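Long-range contacts in cyclopropane-fatty-acyl-phospholipid synthase 1 (PDB 1KP9), which makes a cyclopropane ring at the distal double bond of an alpha mycolic acid by transferring a methylene group from S-adenosyl-L-methionine: residues Gly92-Lys97 and Lys116-Ala121; Thr32-Tyr37 and Val134-Phe139; Asp148-Leu153 and Gly162-His167. One frame throughout, in Å; residues are numbered along the deposited sequence.

Contact 1: residues Gly92-Lys97 and Lys116-Ala121; sequences GLTLSK and KRVLLA
G92 and L93 pair in parallel with V118 and L119, and three backbone bonds join the two segments. G92 N donates to R117 O at 2.7 Å, and G92 O accepts from L119 N at 2.6 Å. Two residues on, T94 N donates to L119 O at 3.0 Å. That same L119 O also lies 3.2 Å from L93 CA, a CA-H...O contact.

The L93 side chain starts against the backbone of the second segment, with CB 3.7 Å from A121 O. Its CG stands beside the backbone N and anti to the carbonyl carbon (chi1 -69°), and from it the CD1 branch runs toward L119 CD1, a loose apolar pair at 4.4 Å. F126 packs on both leucines, and L69 and W123, which probably belong to the S-adenosyl-L-methionine site, also lie close to L93.

These strands open and close a beta-alpha-beta crossover of the Rossmann-like methyltransferase fold, with strand 116-119 at the sheet edge. V118 points to the other face and packs on V103 of the intervening helix 97-107. Ahead of that helix, T94-K97 probably helps to bind the cofactor. An ST turn shapes it: T94 OG1, also hydrogen-bonded to Q99, accepts from S96 N at 2.9 Å. S96 OG then caps Q99 N, while L95 folds back so that CD2 comes within 3.5 Å of A121 O.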
loop_
_atom_site.group_PDB
_atom_site.type_symbol
_atom_site.label_atom_id
_atom_site.label_comp_id
_atom_site.label_asym_id
_atom_site.label_seq_id
_atom_site.Cartn_x
_atom_site.Cartn_y
_atom_site.Cartn_z
ATOM N N GLY A 92 10.091 4.460 -10.717
ATOM C CA GLY A 92 9.104 4.766 -9.697
ATOM C C GLY A 92 8.238 5.964 -10.034
ATOM O O GLY A 92 8.721 6.962 -10.572
ATOM N N LEU A 93 6.955 5.864 -9.707
ATOM C CA LEU A 93 5.984 6.923 -9.978
ATOM C C LEU A 93 5.373 7.442 -8.686
ATOM O O LEU A 93 5.095 6.669 -7.768
ATOM C CB LEU A 93 4.858 6.386 -10.864
ATOM C CG LEU A 93 5.099 6.003 -12.329
ATOM C CD1 LEU A 93 6.348 5.186 -12.502
ATOM C CD2 LEU A 93 3.878 5.229 -12.811
ATOM N N THR A 94 5.164 8.753 -8.618
ATOM C CA THR A 94 4.572 9.374 -7.442
ATOM C C THR A 94 3.976 10.711 -7.827
ATOM O O THR A 94 4.462 11.357 -8.753
ATOM C CB THR A 94 5.625 9.637 -6.352
ATOM O OG1 THR A 94 5.046 10.430 -5.307
ATOM C CG2 THR A 94 6.811 10.390 -6.933
ATOM N N LEU A 95 2.935 11.123 -7.105
ATOM C CA LEU A 95 2.279 12.405 -7.347
ATOM C C LEU A 95 2.731 13.406 -6.279
ATOM O O LEU A 95 2.136 14.476 -6.116
ATOM C CB LEU A 95 0.764 12.238 -7.277
ATOM C CG LEU A 95 0.230 10.985 -7.981
ATOM C CD1 LEU A 95 -1.225 10.805 -7.626
ATOM C CD2 LEU A 95 0.418 11.087 -9.488
ATOM N N SER A 96 3.784 13.047 -5.549
ATOM C CA SER A 96 4.325 13.900 -4.493
ATOM C C SER A 96 5.634 14.582 -4.901
ATOM O O SER A 96 6.639 13.911 -5.120
ATOM C CB SER A 96 4.573 13.064 -3.236
ATOM O OG SER A 96 5.213 13.835 -2.232
ATOM N N LYS A 97 5.619 15.911 -4.995
ATOM C CA LYS A 97 6.820 16.669 -5.351
ATOM C C LYS A 97 7.952 16.294 -4.397
ATOM O O LYS A 97 9.048 15.956 -4.826
ATOM C CB LYS A 97 6.572 18.181 -5.239
ATOM C CG LYS A 97 5.464 18.717 -6.127
ATOM C CD LYS A 97 4.977 20.092 -5.653
ATOM C CE LYS A 97 3.597 20.413 -6.248
ATOM N NZ LYS A 97 3.052 21.738 -5.814
ATOM N N LYS A 116 17.949 3.650 -12.343
ATOM C CA LYS A 116 17.009 4.019 -11.284
ATOM C C LYS A 116 16.353 5.335 -11.690
ATOM O O LYS A 116 17.005 6.378 -11.703
ATOM C CB LYS A 116 17.739 4.226 -9.955
ATOM C CG LYS A 116 18.663 3.100 -9.531
ATOM C CD LYS A 116 19.425 3.511 -8.271
ATOM C CE LYS A 116 20.487 2.498 -7.868
ATOM N NZ LYS A 116 21.219 2.942 -6.640
ATOM N N ARG A 117 15.065 5.294 -12.004
ATOM C CA ARG A 117 14.371 6.502 -12.435
ATOM C C ARG A 117 13.100 6.808 -11.640
ATOM O O ARG A 117 12.300 5.915 -11.375
ATOM C CB ARG A 117 14.008 6.371 -13.914
ATOM C CG ARG A 117 15.160 5.975 -14.827
ATOM C CD ARG A 117 14.628 5.631 -16.209
ATOM N NE ARG A 117 13.763 6.689 -16.727
ATOM C CZ ARG A 117 12.627 6.473 -17.385
ATOM N NH1 ARG A 117 12.215 5.231 -17.609
ATOM N NH2 ARG A 117 11.901 7.499 -17.811
ATOM N N VAL A 118 12.914 8.074 -11.273
ATOM C CA VAL A 118 11.721 8.482 -10.546
ATOM C C VAL A 118 10.922 9.446 -11.402
ATOM O O VAL A 118 11.474 10.376 -11.994
ATOM C CB VAL A 118 12.048 9.176 -9.215
ATOM C CG1 VAL A 118 10.760 9.623 -8.530
ATOM C CG2 VAL A 118 12.792 8.227 -8.316
ATOM N N LEU A 119 9.612 9.224 -11.447
ATOM C CA LEU A 119 8.723 10.047 -12.250
ATOM C C LEU A 119 7.568 10.643 -11.462
ATOM O O LEU A 119 6.881 9.949 -10.712
ATOM C CB LEU A 119 8.165 9.216 -13.403
ATOM C CG LEU A 119 9.174 8.713 -14.435
ATOM C CD1 LEU A 119 8.518 7.689 -15.344
ATOM C CD2 LEU A 119 9.698 9.893 -15.232
ATOM N N LEU A 120 7.360 11.940 -11.648
ATOM C CA LEU A 120 6.272 12.623 -10.981
ATOM C C LEU A 120 5.062 12.576 -11.903
ATOM O O LEU A 120 4.622 13.600 -12.418
ATOM C CB LEU A 120 6.646 14.076 -10.683
ATOM C CG LEU A 120 5.686 14.920 -9.827
ATOM C CD1 LEU A 120 5.330 16.182 -10.589
ATOM C CD2 LEU A 120 4.422 14.155 -9.481
ATOM N N ALA A 121 4.533 11.377 -12.115
ATOM C CA ALA A 121 3.369 11.194 -12.970
ATOM C C ALA A 121 2.443 10.145 -12.371
ATOM O O ALA A 121 2.802 9.470 -11.407
ATOM C CB ALA A 121 3.807 10.767 -14.358
#

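Contact 2: residues Thr32-Tyr37 and Val134-Phe139; sequences TYSCAY and VSIGAF. With ACY (acetic acid), chain C.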
loop_
_atom_site.group_PDB
_atom_site.type_symbol
_atom_site.label_atom_id
_atom_site.label_comp_id
_atom_site.label_asym_id
_atom_site.label_seq_id
_atom_site.Cartn_x
_atom_site.Cartn_y
_atom_site.Cartn_z
ATOM N N THR A 32 7.058 4.786 5.541
ATOM C CA THR A 32 6.089 3.892 4.906
ATOM C C THR A 32 4.718 4.078 5.553
ATOM O O THR A 32 4.519 3.724 6.717
ATOM C CB THR A 32 6.503 2.423 5.067
ATOM O OG1 THR A 32 7.772 2.218 4.439
ATOM C CG2 THR A 32 5.477 1.507 4.427
ATOM N N TYR A 33 3.780 4.639 4.793
ATOM C CA TYR A 33 2.428 4.873 5.289
ATOM C C TYR A 33 1.484 3.764 4.819
ATOM O O TYR A 33 0.491 4.018 4.133
ATOM C CB TYR A 33 1.920 6.234 4.800
ATOM C CG TYR A 33 0.732 6.756 5.583
ATOM C CD1 TYR A 33 0.491 6.322 6.890
ATOM C CD2 TYR A 33 -0.131 7.709 5.033
ATOM C CE1 TYR A 33 -0.579 6.818 7.627
ATOM C CE2 TYR A 33 -1.202 8.218 5.765
ATOM C CZ TYR A 33 -1.420 7.764 7.061
ATOM O OH TYR A 33 -2.481 8.237 7.796
ATOM N N SER A 34 1.808 2.531 5.185
ATOM C CA SER A 34 1.001 1.379 4.813
ATOM C C SER A 34 1.266 0.227 5.778
ATOM O O SER A 34 2.162 0.303 6.611
ATOM C CB SER A 34 1.313 0.960 3.373
ATOM O OG SER A 34 2.706 1.000 3.095
ATOM N N CYS A 35 0.483 -0.836 5.664
ATOM C CA CYS A 35 0.611 -1.991 6.538
ATOM C C CYS A 35 2.014 -2.579 6.614
ATOM O O CYS A 35 2.615 -2.914 5.592
ATOM C CB CYS A 35 -0.362 -3.088 6.105
ATOM S SG CYS A 35 -0.637 -4.350 7.370
ATOM N N ALA A 36 2.529 -2.699 7.833
ATOM C CA ALA A 36 3.850 -3.277 8.062
ATOM C C ALA A 36 3.655 -4.784 8.157
ATOM O O ALA A 36 2.554 -5.249 8.423
ATOM C CB ALA A 36 4.438 -2.746 9.358
ATOM N N TYR A 37 4.715 -5.550 7.941
ATOM C CA TYR A 37 4.606 -7.003 8.006
ATOM C C TYR A 37 5.502 -7.616 9.086
ATOM O O TYR A 37 6.700 -7.850 8.876
ATOM C CB TYR A 37 4.926 -7.613 6.640
ATOM C CG TYR A 37 4.845 -9.123 6.604
ATOM C CD1 TYR A 37 3.755 -9.798 7.161
ATOM C CD2 TYR A 37 5.845 -9.877 5.989
ATOM C CE1 TYR A 37 3.662 -11.186 7.105
ATOM C CE2 TYR A 37 5.764 -11.266 5.925
ATOM C CZ TYR A 37 4.670 -11.914 6.481
ATOM O OH TYR A 37 4.576 -13.286 6.388
ATOM N N VAL A 134 4.801 -3.542 -9.233
ATOM C CA VAL A 134 4.469 -3.622 -7.823
ATOM C C VAL A 134 3.730 -2.344 -7.441
ATOM O O VAL A 134 4.090 -1.248 -7.882
ATOM C CB VAL A 134 5.736 -3.768 -6.966
ATOM C CG1 VAL A 134 6.605 -2.532 -7.108
ATOM C CG2 VAL A 134 5.354 -4.004 -5.528
ATOM N N SER A 135 2.674 -2.494 -6.650
ATOM C CA SER A 135 1.901 -1.343 -6.223
ATOM C C SER A 135 1.468 -1.489 -4.783
ATOM O O SER A 135 0.563 -2.257 -4.480
ATOM C CB SER A 135 0.667 -1.163 -7.110
ATOM O OG SER A 135 0.125 0.142 -6.957
ATOM N N ILE A 136 2.128 -0.749 -3.898
ATOM C CA ILE A 136 1.803 -0.766 -2.475
ATOM C C ILE A 136 1.145 0.570 -2.154
ATOM O O ILE A 136 1.798 1.615 -2.181
ATOM C CB ILE A 136 3.067 -0.937 -1.615
ATOM C CG1 ILE A 136 3.759 -2.258 -1.980
ATOM C CG2 ILE A 136 2.700 -0.908 -0.138
ATOM C CD1 ILE A 136 5.152 -2.380 -1.444
ATOM N N GLY A 137 -0.151 0.532 -1.861
ATOM C CA GLY A 137 -0.877 1.753 -1.571
ATOM C C GLY A 137 -0.491 2.462 -0.292
ATOM O O GLY A 137 0.164 1.895 0.579
ATOM N N ALA A 138 -0.894 3.724 -0.195
ATOM C CA ALA A 138 -0.632 4.539 0.979
ATOM C C ALA A 138 -1.959 4.587 1.712
ATOM O O ALA A 138 -3.014 4.675 1.091
ATOM C CB ALA A 138 -0.196 5.931 0.576
ATOM N N PHE A 139 -1.899 4.538 3.034
ATOM C CA PHE A 139 -3.093 4.513 3.848
ATOM C C PHE A 139 -4.280 5.358 3.389
ATOM O O PHE A 139 -5.080 4.910 2.570
ATOM C CB PHE A 139 -2.742 4.848 5.292
ATOM C CG PHE A 139 -3.849 4.559 6.252
ATOM C CD1 PHE A 139 -4.678 3.454 6.050
ATOM C CD2 PHE A 139 -4.070 5.373 7.354
ATOM C CE1 PHE A 139 -5.712 3.165 6.931
ATOM C CE2 PHE A 139 -5.099 5.094 8.239
ATOM C CZ PHE A 139 -5.926 3.983 8.027
HETATM C C ACY C . -2.114 -0.034 2.870
HETATM O O ACY C . -2.571 1.108 3.436
HETATM O OXT ACY C . -1.622 -1.032 3.652
HETATM C CH3 ACY C . -2.152 -0.199 1.377
#
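The Y33 ring carries F139 CB on one face, 3.5 Å from the ring centroid and almost directly above it, while the F139 ring receives Y33 CZ and OH at its edge. The two planes stand at 82°, with centroids 5.5 Å apart, so the pair forms an offset edge-to-face stack with the edge of F139 directed at the face of Y33. Y33 OH comes within 3.3 Å of F139 CD2, yet its polar partner is E140. F23, edge-to-face, and W239 also meet the Y33 ring.

The stack sits just beyond the C-terminal end of strand 132-136, where a Rossmann-like methyltransferase sheet opens onto its active-site cleft. Y33 and S34 probably bind S-adenosyl-L-methionine, and F139 lies near C269, the probable catalytic residue. With CG of F139 anti to the backbone N (chi1 -168°), the ring swings so that CD2 meets the Y33 hydroxyl and another part of its edge lies near an acetic acid oxygen.

Beside the stack the backbones are joined: F139 N donates to Y33 O at 2.7 Å, a nearly straight bond. The acetic acid, probably from the crystallisation liquor, occupies the adjoining pocket. C35 N gives its OXT a bond of 2.9 Å, and Y232 OH and H167 NE2 are further partners. S34 lies against the start of the loop after the strand: CB is 3.2 Å from G137 O, while OG, bonded to K52, rests 3.8 Å from I136 CG2.

Contact 3: residues Asp148-Leu153 and Gly162-His167; sequences DAFFSL and GVMLLH. With ACY (acetic acid), chain C.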
loop_
_atom_site.group_PDB
_atom_site.type_symbol
_atom_site.label_atom_id
_atom_site.label_comp_id
_atom_site.label_asym_id
_atom_site.label_seq_id
_atom_site.Cartn_x
_atom_site.Cartn_y
_atom_site.Cartn_z
ATOM N N ASP A 148 -10.184 -1.407 -13.358
ATOM C CA ASP A 148 -10.327 -2.073 -14.640
ATOM C C ASP A 148 -9.308 -1.547 -15.648
ATOM O O ASP A 148 -8.579 -2.317 -16.269
ATOM C CB ASP A 148 -11.751 -1.889 -15.168
ATOM C CG ASP A 148 -12.409 -3.209 -15.528
ATOM O OD1 ASP A 148 -12.646 -4.025 -14.608
ATOM O OD2 ASP A 148 -12.680 -3.432 -16.729
ATOM N N ALA A 149 -9.262 -0.230 -15.803
ATOM C CA ALA A 149 -8.328 0.393 -16.732
ATOM C C ALA A 149 -6.893 0.109 -16.305
ATOM O O ALA A 149 -5.995 -0.031 -17.143
ATOM C CB ALA A 149 -8.567 1.898 -16.778
ATOM N N PHE A 150 -6.694 0.025 -14.991
ATOM C CA PHE A 150 -5.385 -0.229 -14.409
ATOM C C PHE A 150 -4.779 -1.550 -14.865
ATOM O O PHE A 150 -3.613 -1.595 -15.248
ATOM C CB PHE A 150 -5.471 -0.197 -12.878
ATOM C CG PHE A 150 -4.139 -0.342 -12.193
ATOM C CD1 PHE A 150 -3.138 0.608 -12.383
ATOM C CD2 PHE A 150 -3.875 -1.441 -11.377
ATOM C CE1 PHE A 150 -1.897 0.466 -11.775
ATOM C CE2 PHE A 150 -2.633 -1.593 -10.762
ATOM C CZ PHE A 150 -1.644 -0.637 -10.963
ATOM N N PHE A 151 -5.555 -2.628 -14.817
ATOM C CA PHE A 151 -5.034 -3.914 -15.254
ATOM C C PHE A 151 -4.795 -3.904 -16.758
ATOM O O PHE A 151 -3.842 -4.519 -17.244
ATOM C CB PHE A 151 -5.989 -5.048 -14.888
ATOM C CG PHE A 151 -6.040 -5.333 -13.424
ATOM C CD1 PHE A 151 -6.810 -4.549 -12.576
ATOM C CD2 PHE A 151 -5.287 -6.368 -12.883
ATOM C CE1 PHE A 151 -6.833 -4.790 -11.206
ATOM C CE2 PHE A 151 -5.302 -6.619 -11.515
ATOM C CZ PHE A 151 -6.076 -5.827 -10.674
ATOM N N SER A 152 -5.659 -3.206 -17.490
ATOM C CA SER A 152 -5.510 -3.113 -18.934
ATOM C C SER A 152 -4.126 -2.556 -19.208
ATOM O O SER A 152 -3.446 -2.989 -20.137
ATOM C CB SER A 152 -6.569 -2.188 -19.532
ATOM O OG SER A 152 -7.851 -2.789 -19.470
ATOM N N LEU A 153 -3.710 -1.600 -18.384
ATOM C CA LEU A 153 -2.393 -0.990 -18.527
ATOM C C LEU A 153 -1.313 -1.942 -18.027
ATOM O O LEU A 153 -0.237 -2.031 -18.608
ATOM C CB LEU A 153 -2.329 0.323 -17.745
ATOM C CG LEU A 153 -1.039 1.128 -17.897
ATOM C CD1 LEU A 153 -0.772 1.419 -19.369
ATOM C CD2 LEU A 153 -1.165 2.419 -17.118
ATOM N N GLY A 162 4.550 -11.672 -17.509
ATOM C CA GLY A 162 4.697 -10.606 -16.537
ATOM C C GLY A 162 3.891 -10.873 -15.278
ATOM O O GLY A 162 2.852 -11.540 -15.314
ATOM N N VAL A 163 4.378 -10.348 -14.159
ATOM C CA VAL A 163 3.722 -10.521 -12.873
ATOM C C VAL A 163 3.592 -9.173 -12.186
ATOM O O VAL A 163 4.460 -8.311 -12.312
ATOM C CB VAL A 163 4.531 -11.462 -11.950
ATOM C CG1 VAL A 163 3.848 -11.587 -10.592
ATOM C CG2 VAL A 163 4.683 -12.830 -12.606
ATOM N N MET A 164 2.498 -8.994 -11.462
ATOM C CA MET A 164 2.262 -7.753 -10.742
ATOM C C MET A 164 1.708 -8.052 -9.368
ATOM O O MET A 164 0.904 -8.961 -9.187
ATOM C CB MET A 164 1.276 -6.854 -11.493
ATOM C CG MET A 164 0.908 -5.586 -10.719
ATOM S SD MET A 164 -0.147 -4.441 -11.640
ATOM C CE MET A 164 -1.752 -5.325 -11.550
ATOM N N LEU A 165 2.164 -7.291 -8.388
ATOM C CA LEU A 165 1.682 -7.473 -7.041
ATOM C C LEU A 165 0.992 -6.190 -6.606
ATOM O O LEU A 165 1.556 -5.099 -6.748
ATOM C CB LEU A 165 2.830 -7.776 -6.093
ATOM C CG LEU A 165 2.273 -8.071 -4.704
ATOM C CD1 LEU A 165 1.882 -9.538 -4.581
ATOM C CD2 LEU A 165 3.303 -7.719 -3.700
ATOM N N LEU A 166 -0.226 -6.330 -6.084
ATOM C CA LEU A 166 -1.010 -5.191 -5.619
ATOM C C LEU A 166 -1.314 -5.348 -4.145
ATOM O O LEU A 166 -2.014 -6.271 -3.737
ATOM C CB LEU A 166 -2.323 -5.086 -6.394
ATOM C CG LEU A 166 -2.202 -5.145 -7.921
ATOM C CD1 LEU A 166 -3.575 -4.955 -8.541
ATOM C CD2 LEU A 166 -1.244 -4.075 -8.415
ATOM N N HIS A 167 -0.766 -4.435 -3.355
ATOM C CA HIS A 167 -0.953 -4.409 -1.913
ATOM C C HIS A 167 -1.967 -3.300 -1.673
ATOM O O HIS A 167 -1.658 -2.114 -1.845
ATOM C CB HIS A 167 0.375 -4.083 -1.234
ATOM C CG HIS A 167 0.273 -3.913 0.246
ATOM N ND1 HIS A 167 0.883 -4.768 1.137
ATOM C CD2 HIS A 167 -0.344 -2.969 0.993
ATOM C CE1 HIS A 167 0.652 -4.357 2.370
ATOM N NE2 HIS A 167 -0.092 -3.266 2.311
HETATM C C ACY C . -2.114 -0.034 2.870
HETATM O O ACY C . -2.571 1.108 3.436
HETATM O OXT ACY C . -1.622 -1.032 3.652
HETATM C CH3 ACY C . -2.152 -0.199 1.377
#
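F150 and F151, successive residues of one helix, project their rings onto M164 and L166, and each ring touches both of these side chains. F150 and L166 lie side by side, pointing opposite ways, with L166 CD2 at the ring edge and in its plane, 3.7 Å from F150 CE2. M164 meets the same corner of that ring from another angle: its SD is 3.9 Å from F150 CE2 and 4.8 Å from the centroid, 52° off the ring normal. This is an oblique Met-aromatic contact.

F151 and M164 cross at about a right angle. A bend in the methionine at chi3 (75°) carries CE round to 3.8 Å from F151 CE2, where the methyl touches both phenylalanine rings. L166 reaches both rings through its two branches, for while CD2 serves F150, CD1 lies only 3.4 Å from F151 CZ, a tight contact.

Helix 147-155 and strand 163-171 belong to the beta-alpha-beta unit that begins with strand 132-136, and the contact is the packing of the crossover helix on the sheet. The axes of the touching parts approach to 11.4 Å and run at 150°, roughly antiparallel, a spacing bridged by the four apolar side chains. W123, part of the probable cofactor site, stacks edge-to-face with F150, while F151 reaches V211 and A215 of helix 208-215 and C285 of strand 278-286.

H167, the last residue of the segment, points away from this helix. Its ND1 is bonded to Q282, and its NE2 donates in turn to OXT of the acetic acid at 3.0 Å.

Overall arrangement
All three contacts involve the same mixed sheet, at different depths. Contact 1 pairs the edge strand with its neighbour and is partly buried; backbone bonds dominate it. Contact 3 is a buried helix-on-sheet packing of wholly apolar side chains. Contact 2, though nearest the centre of the chain, is also only partly buried; there a loop, rather than a regular element, meets a strand end, and ring stacking combines with a backbone bond. Contacts 2 and 3 touch directly, since strands 132-136 and 163-171 are neighbours, and they share the acetic acid. Contact 1 stays about 7 to 8 Å from both at the nearest atoms. Probable cofactor-binding residues lie within contacts 1 and 2, but only beside contact 3.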